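Local coordinates for protein histidine phosphotransferase (Caulobacter crescentus, PDB 2OOC) that probably relays a phosphoryl group through a histidine between proteins of a two-component phosphorelay and is an essential regulator of stalk biogenesis, at residues A[13-18]-A[67-72]; A[26-31]-A[104-109]; A[54-59]-A[77-82]. One frame throughout, in Å; residues are numbered along the deposited sequence.

Contact 1: residues A[13-18]-A[67-72]; sequences FAYLEG and GAFNLG
Tyr15 turns its CG opposite its own backbone N (chi1 -179°), while Phe69 sets its CG opposite the carbonyl carbon (chi1 -68°); these two choices carry the rings off their helices and bring them together. The result is a T-shaped (edge-to-face) stack in which Phe69 supplies the edge and Tyr15 the face. The ring planes stand at 88°, and the ring centroids lie 5.0 Å apart. Phe69 CZ points almost at the middle of the tyrosine ring and comes within 3.6 Å of Tyr15 CD2, so the hydrogen-bearing rim of one ring meets the pi cloud of the other. An alanine in place of Phe69 is likely to leave that face of Tyr15 without its aromatic mate and the tyrosine ring freer to turn.

Glycine makes the close approach possible. The backbone of Gly67 passes obliquely by the tyrosine ring, its N 3.8 Å from Tyr15 CD1, and its CA lies over one face of the Phe69 ring, nearer the rim than the centre. A beta carbon at Gly67 would come tight against Tyr15 CB at 3.5 Å and, at this positive phi, would also run into the preceding carbonyl oxygen.

The pair joins the short helix 13-19 to the start of helix 69-79, across the turn that follows helix 52-66. A backbone hydrogen bond between Gly67 and Asp12 ties the same two regions. Around the pair, Leu16 packs on helix 24-41, Phe13 stacks with Tyr102 of helix 85-111, and Leu71 lies among helices 24-41, 52-66 and 85-111.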
# COMPACT_ATOMS: atom_id res chain seq x y z
N PHE A 13 5.42 -3.28 9.28
CA PHE A 13 4.64 -2.48 10.19
C PHE A 13 5.52 -1.78 11.23
O PHE A 13 5.14 -0.78 11.83
CB PHE A 13 3.49 -3.30 10.83
CG PHE A 13 2.37 -3.57 9.88
CD1 PHE A 13 1.53 -2.56 9.46
CD2 PHE A 13 2.19 -4.81 9.38
CE1 PHE A 13 0.48 -2.83 8.53
CE2 PHE A 13 1.17 -5.05 8.48
CZ PHE A 13 0.34 -4.09 8.06
N ALA A 14 6.75 -2.30 11.41
CA ALA A 14 7.70 -1.59 12.30
C ALA A 14 8.01 -0.19 11.75
O ALA A 14 8.12 0.80 12.50
CB ALA A 14 8.94 -2.40 12.42
N TYR A 15 8.16 -0.10 10.43
CA TYR A 15 8.41 1.19 9.77
C TYR A 15 7.27 2.16 10.01
O TYR A 15 7.45 3.29 10.45
CB TYR A 15 8.66 0.97 8.27
CG TYR A 15 8.96 2.25 7.52
CD1 TYR A 15 7.91 3.06 7.08
CD2 TYR A 15 10.26 2.67 7.29
CE1 TYR A 15 8.17 4.26 6.46
CE2 TYR A 15 10.53 3.87 6.66
CZ TYR A 15 9.45 4.65 6.24
OH TYR A 15 9.78 5.79 5.58
N LEU A 16 6.06 1.65 9.80
CA LEU A 16 4.89 2.51 10.01
C LEU A 16 4.72 2.93 11.48
O LEU A 16 4.48 4.09 11.80
CB LEU A 16 3.64 1.79 9.53
CG LEU A 16 2.43 2.72 9.56
CD1 LEU A 16 2.70 4.10 8.91
CD2 LEU A 16 1.31 1.97 8.89
N GLU A 17 4.94 1.98 12.40
CA GLU A 17 4.86 2.31 13.79
C GLU A 17 5.92 3.31 14.16
O GLU A 17 5.73 4.22 14.96
CB GLU A 17 4.96 1.01 14.64
CG GLU A 17 3.76 0.12 14.45
CD GLU A 17 3.93 -1.30 14.89
OE1 GLU A 17 5.08 -1.66 15.27
OE2 GLU A 17 2.92 -2.06 14.80
N GLY A 18 7.13 3.21 13.58
CA GLY A 18 8.12 4.26 13.83
C GLY A 18 7.73 5.66 13.32
O GLY A 18 8.02 6.63 13.96
N GLY A 67 5.58 1.77 4.37
CA GLY A 67 6.31 0.56 4.65
C GLY A 67 5.99 -0.60 3.73
O GLY A 67 6.45 -1.68 4.01
N ALA A 68 5.25 -0.42 2.65
CA ALA A 68 4.95 -1.48 1.66
C ALA A 68 6.06 -1.45 0.65
O ALA A 68 5.89 -1.05 -0.51
CB ALA A 68 3.59 -1.26 0.99
N PHE A 69 7.24 -1.85 1.10
CA PHE A 69 8.46 -1.66 0.30
C PHE A 69 8.48 -2.53 -0.93
O PHE A 69 8.95 -2.07 -1.97
CB PHE A 69 9.73 -1.80 1.16
CG PHE A 69 9.86 -0.69 2.15
CD1 PHE A 69 9.89 0.62 1.70
CD2 PHE A 69 9.85 -0.93 3.51
CE1 PHE A 69 9.96 1.69 2.59
CE2 PHE A 69 9.93 0.15 4.39
CZ PHE A 69 9.97 1.43 3.92
N ASN A 70 8.00 -3.77 -0.80
CA ASN A 70 7.94 -4.64 -1.99
C ASN A 70 7.05 -4.03 -3.09
O ASN A 70 7.43 -3.99 -4.24
CB ASN A 70 7.42 -6.01 -1.63
CG ASN A 70 7.16 -6.89 -2.91
OD1 ASN A 70 8.13 -7.28 -3.62
ND2 ASN A 70 5.88 -7.16 -3.22
N LEU A 71 5.88 -3.49 -2.70
CA LEU A 71 5.01 -2.83 -3.65
C LEU A 71 5.71 -1.67 -4.32
O LEU A 71 5.64 -1.43 -5.51
CB LEU A 71 3.74 -2.42 -2.96
CG LEU A 71 2.79 -1.48 -3.68
CD1 LEU A 71 2.32 -2.15 -4.99
CD2 LEU A 71 1.56 -1.10 -2.83
N GLY A 72 6.42 -0.85 -3.54
CA GLY A 72 7.21 0.21 -4.10
C GLY A 72 8.20 -0.26 -5.14
O GLY A 72 8.30 0.35 -6.20

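Contact 2: residues A[26-31]-A[104-109]; sequences VVDEVL and HEQALR
Asp28 and Gln106 form a slight polar contact at the surface, between the early part of helix 24-41 and the late part of helix 85-111. The two segments run roughly antiparallel, yet their backbones stay well apart: the nearest alpha carbons, those of Asp28 and Gln106, are 9.2 Å from each other. The buried surface is correspondingly small, 70 Å² with both sides summed. Asp28 is exposed and Gln106 partly so, and the centre of the contact lies about 15 Å from the centre of the chain.

The side chains span this distance. Asp28 and Gln106 extend from opposite directions, and a bend in the glutamine at chi2 (-95°) directs its amide to the aspartate. Carboxylate and amide meet with their planes 80° apart, nearly crosswise. Asp28 OD1 and the atom modelled as Gln106 OE1 are 3.2 Å apart, but the amide is probably turned over in the model, which makes the identity of that atom doubtful.

Beside this polar pair the helices are joined by apolar groups: Val27, next to Asp28, and Leu31, about a turn on, pack on Tyr102, with Ile99 also under Leu31, while Leu16 of helix 13-19 touches both from another direction.

Such a division, with valine and leucine inside and a carboxylate and an amide meeting at the surface, is characteristic of an antiparallel four-helix bundle, here that of the Hpt domain, in which the last helix returns past the start of helix 24-41.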
# COMPACT_ATOMS: atom_id res chain seq x y z
N VAL A 26 -2.01 7.49 15.09
CA VAL A 26 -1.36 7.92 13.83
C VAL A 26 -1.23 6.74 12.86
O VAL A 26 -1.49 6.85 11.66
CB VAL A 26 -0.01 8.58 14.07
CG1 VAL A 26 0.70 8.87 12.74
CG2 VAL A 26 -0.18 9.89 14.88
N VAL A 27 -0.88 5.59 13.37
CA VAL A 27 -0.88 4.39 12.54
C VAL A 27 -2.23 4.18 11.86
O VAL A 27 -2.30 4.01 10.64
CB VAL A 27 -0.48 3.15 13.37
CG1 VAL A 27 -0.67 1.86 12.45
CG2 VAL A 27 0.94 3.22 13.93
N ASP A 28 -3.30 4.25 12.65
CA ASP A 28 -4.64 4.03 12.14
C ASP A 28 -4.98 5.02 11.04
O ASP A 28 -5.59 4.65 10.01
CB ASP A 28 -5.69 4.11 13.27
CG ASP A 28 -5.61 2.93 14.27
OD1 ASP A 28 -4.93 1.90 14.01
OD2 ASP A 28 -6.19 3.07 15.37
N GLU A 29 -4.59 6.28 11.25
CA GLU A 29 -4.79 7.37 10.26
C GLU A 29 -4.11 7.07 8.94
O GLU A 29 -4.68 7.24 7.85
CB GLU A 29 -4.19 8.65 10.82
CG GLU A 29 -4.33 9.90 9.89
CD GLU A 29 -3.31 11.01 10.18
OE1 GLU A 29 -2.39 10.85 11.02
OE2 GLU A 29 -3.44 12.08 9.57
N VAL A 30 -2.85 6.70 9.05
CA VAL A 30 -2.06 6.51 7.86
C VAL A 30 -2.58 5.29 7.06
O VAL A 30 -2.66 5.33 5.82
CB VAL A 30 -0.56 6.36 8.21
CG1 VAL A 30 0.20 5.82 6.98
CG2 VAL A 30 -0.02 7.70 8.75
N LEU A 31 -2.93 4.24 7.77
CA LEU A 31 -3.49 3.04 7.12
C LEU A 31 -4.78 3.42 6.39
O LEU A 31 -5.05 3.00 5.24
CB LEU A 31 -3.75 1.88 8.08
CG LEU A 31 -2.48 1.28 8.69
CD1 LEU A 31 -2.91 0.21 9.58
CD2 LEU A 31 -1.49 0.91 7.57
N HIS A 104 -7.72 -5.23 11.68
CA HIS A 104 -8.51 -6.20 12.37
C HIS A 104 -7.94 -6.68 13.70
O HIS A 104 -8.65 -6.84 14.68
CB HIS A 104 -8.72 -7.40 11.41
CG HIS A 104 -9.79 -8.34 11.83
ND1 HIS A 104 -9.73 -9.70 11.60
CD2 HIS A 104 -11.00 -8.13 12.43
CE1 HIS A 104 -10.83 -10.28 12.03
NE2 HIS A 104 -11.63 -9.35 12.52
N GLU A 105 -6.65 -6.95 13.69
CA GLU A 105 -5.91 -7.35 14.86
C GLU A 105 -6.00 -6.30 15.97
O GLU A 105 -6.12 -6.66 17.14
CB GLU A 105 -4.45 -7.58 14.49
CG GLU A 105 -4.24 -8.96 13.92
CD GLU A 105 -2.93 -9.10 13.13
OE1 GLU A 105 -2.00 -8.29 13.32
OE2 GLU A 105 -2.86 -10.05 12.30
N GLN A 106 -5.93 -5.02 15.58
CA GLN A 106 -6.05 -3.93 16.57
C GLN A 106 -7.41 -4.04 17.25
O GLN A 106 -7.52 -3.98 18.49
CB GLN A 106 -5.94 -2.54 15.94
CG GLN A 106 -4.65 -2.21 15.20
CD GLN A 106 -3.60 -1.48 16.03
OE1 GLN A 106 -3.56 -0.23 16.04
NE2 GLN A 106 -2.69 -2.25 16.68
N ALA A 107 -8.45 -4.28 16.45
CA ALA A 107 -9.82 -4.38 16.97
C ALA A 107 -9.96 -5.58 17.87
O ALA A 107 -10.60 -5.50 18.93
CB ALA A 107 -10.84 -4.40 15.86
N LEU A 108 -9.35 -6.71 17.49
CA LEU A 108 -9.41 -7.92 18.26
C LEU A 108 -8.72 -7.74 19.63
O LEU A 108 -9.20 -8.26 20.64
CB LEU A 108 -8.82 -9.09 17.48
CG LEU A 108 -9.78 -9.58 16.38
CD1 LEU A 108 -9.03 -10.39 15.32
CD2 LEU A 108 -10.92 -10.36 16.94
N ARG A 109 -7.61 -7.03 19.59
CA ARG A 109 -6.81 -6.74 20.80
C ARG A 109 -7.68 -5.91 21.76
O ARG A 109 -7.83 -6.25 22.96
CB ARG A 109 -5.47 -6.06 20.45

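Contact 3: residues A[54-59]-A[77-82]; sequences DAVHTV and RCEAGQ
Val56 meets Cys78 and Glu79 in the packed half of this contact, whereas His57 and the carboxylate of Glu79 make up its looser, polar half. The valine divides its methyl groups between two partners: CG1 lies 3.8 Å from Glu79 CG, and CG2 is 4.1 Å from Cys78 SG. The side chains of Val56 and Glu79 pass alongside one another, pointing contrary ways, so that the aliphatic part of the glutamate serves as apolar surface. Leu85 of helix 85-111 packs on both Val56 and Cys78, continuing the apolar side.

Beyond CG the Glu79 chain stays extended (chi2 172°), which carries its carboxylate past Val56 to the backbone of His57; OE2 stops 3.6 Å from His57 CA. It lies at the edge of the imidazole, near the ring plane, yet 4.2 Å from His57 ND1, too far for direct contact. A water sits between them, 2.4 Å from His57 ND1 and 2.5 Å from Glu79 OE2; distances so short make the details of this bridge doubtful. The other carboxylate oxygen, OE1, forms a salt bridge with Lys60, one turn beyond Val56, which is likely to limit the rotation of the group.

Just past the contact, helix 69-79 is closed by a Schellman motif, with Gly81 at positive phi and Gln82 N bonded to Arg77 O. The exposed His57 and the lysine three residues on match the His-X-X-Lys-Gly signature of Hpt domains, consistent with His57 being the phosphoryl-accepting histidine and with Glu79 belonging to its immediate surroundings on the neighbouring helix.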
# COMPACT_ATOMS: atom_id res chain seq x y z
N ASP A 54 0.37 7.43 -14.11
CA ASP A 54 0.25 8.27 -12.93
C ASP A 54 -0.11 7.44 -11.70
O ASP A 54 0.32 7.74 -10.61
CB ASP A 54 -0.77 9.38 -13.20
CG ASP A 54 -0.23 10.41 -14.14
OD1 ASP A 54 0.88 10.95 -13.89
OD2 ASP A 54 -0.98 10.72 -15.09
N ALA A 55 -0.96 6.48 -11.89
CA ALA A 55 -1.33 5.53 -10.84
C ALA A 55 -0.12 4.79 -10.31
O ALA A 55 0.06 4.68 -9.07
CB ALA A 55 -2.45 4.59 -11.28
N VAL A 56 0.72 4.26 -11.18
CA VAL A 56 1.92 3.53 -10.71
C VAL A 56 2.80 4.47 -9.91
O VAL A 56 3.29 4.11 -8.82
CB VAL A 56 2.70 2.87 -11.86
CG1 VAL A 56 4.05 2.33 -11.35
CG2 VAL A 56 1.84 1.78 -12.49
N HIS A 57 3.01 5.68 -10.40
CA HIS A 57 3.80 6.65 -9.68
C HIS A 57 3.25 6.95 -8.29
O HIS A 57 3.98 7.04 -7.32
CB HIS A 57 3.87 7.95 -10.52
CG HIS A 57 4.53 9.08 -9.80
ND1 HIS A 57 5.90 9.21 -9.73
CD2 HIS A 57 4.01 10.14 -9.13
CE1 HIS A 57 6.20 10.29 -9.02
NE2 HIS A 57 5.07 10.86 -8.64
N THR A 58 1.94 7.17 -8.21
CA THR A 58 1.30 7.57 -6.99
C THR A 58 1.31 6.41 -5.99
O THR A 58 1.66 6.56 -4.83
CB THR A 58 -0.15 8.06 -7.27
OG1 THR A 58 -0.07 9.16 -8.20
CG2 THR A 58 -0.86 8.49 -5.97
N VAL A 59 0.98 5.20 -6.45
CA VAL A 59 1.04 3.99 -5.60
C VAL A 59 2.43 3.80 -5.08
O VAL A 59 2.61 3.44 -3.91
CB VAL A 59 0.47 2.74 -6.32
CG1 VAL A 59 0.72 1.49 -5.48
CG2 VAL A 59 -1.05 2.95 -6.60
N ARG A 77 9.88 -1.15 -10.85
CA ARG A 77 10.21 -2.09 -11.93
C ARG A 77 9.23 -1.94 -13.09
O ARG A 77 9.61 -2.01 -14.25
CB ARG A 77 10.22 -3.53 -11.44
CG ARG A 77 11.37 -3.90 -10.53
CD ARG A 77 11.53 -5.40 -10.40
NE ARG A 77 10.62 -6.01 -9.42
CZ ARG A 77 10.89 -6.17 -8.13
NH1 ARG A 77 12.04 -5.75 -7.60
NH2 ARG A 77 9.99 -6.76 -7.35
N CYS A 78 7.95 -1.71 -12.77
CA CYS A 78 6.93 -1.52 -13.79
C CYS A 78 7.31 -0.27 -14.60
O CYS A 78 7.28 -0.29 -15.83
CB CYS A 78 5.52 -1.40 -13.15
SG CYS A 78 4.21 -1.09 -14.29
N GLU A 79 7.73 0.79 -13.92
CA GLU A 79 8.14 2.02 -14.58
C GLU A 79 9.35 1.77 -15.48
O GLU A 79 9.50 2.48 -16.48
CB GLU A 79 8.48 3.06 -13.53
CG GLU A 79 7.26 3.67 -12.86
CD GLU A 79 7.57 4.58 -11.69
OE1 GLU A 79 8.68 4.49 -11.09
OE2 GLU A 79 6.67 5.39 -11.37
N ALA A 80 10.18 0.80 -15.14
CA ALA A 80 11.38 0.42 -15.94
C ALA A 80 11.03 -0.59 -17.04
O ALA A 80 11.93 -1.07 -17.75
CB ALA A 80 12.46 -0.17 -15.02
N GLY A 81 9.74 -0.91 -17.19
CA GLY A 81 9.29 -1.92 -18.11
C GLY A 81 9.62 -3.34 -17.74
O GLY A 81 9.47 -4.23 -18.59
N GLN A 82 10.01 -3.59 -16.47
CA GLN A 82 10.45 -4.89 -15.94
C GLN A 82 9.34 -5.67 -15.22
O GLN A 82 9.55 -6.79 -14.78
CB GLN A 82 11.57 -4.73 -14.90
CG GLN A 82 12.73 -3.80 -15.23
CD GLN A 82 13.65 -3.65 -14.02
OE1 GLN A 82 13.71 -2.59 -13.38
NE2 GLN A 82 14.32 -4.73 -13.66
O HOH W 1 7.47 7.60 -10.64

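Together the three contacts sample all five helices of the single chain. Contacts 1 and 3 share helix 69-79, one at its start and the other at its end, with centres about 18 Å apart; Leu71 CD2 and Val59 CG1, 3.8 Å apart, join them. Contacts 1 and 2, about 14 Å apart between centres, meet where Leu16 packs on Val27, Val30 and Leu31. Contacts 2 and 3 lie on opposite sides of the chain's centre, about 28 Å apart between centres, without touching. Along the chain, contact 3 is nested within contact 2, while contact 1 alternates with both. The probable phosphotransfer site thus lies toward one end of the bundle, remote from contact 2.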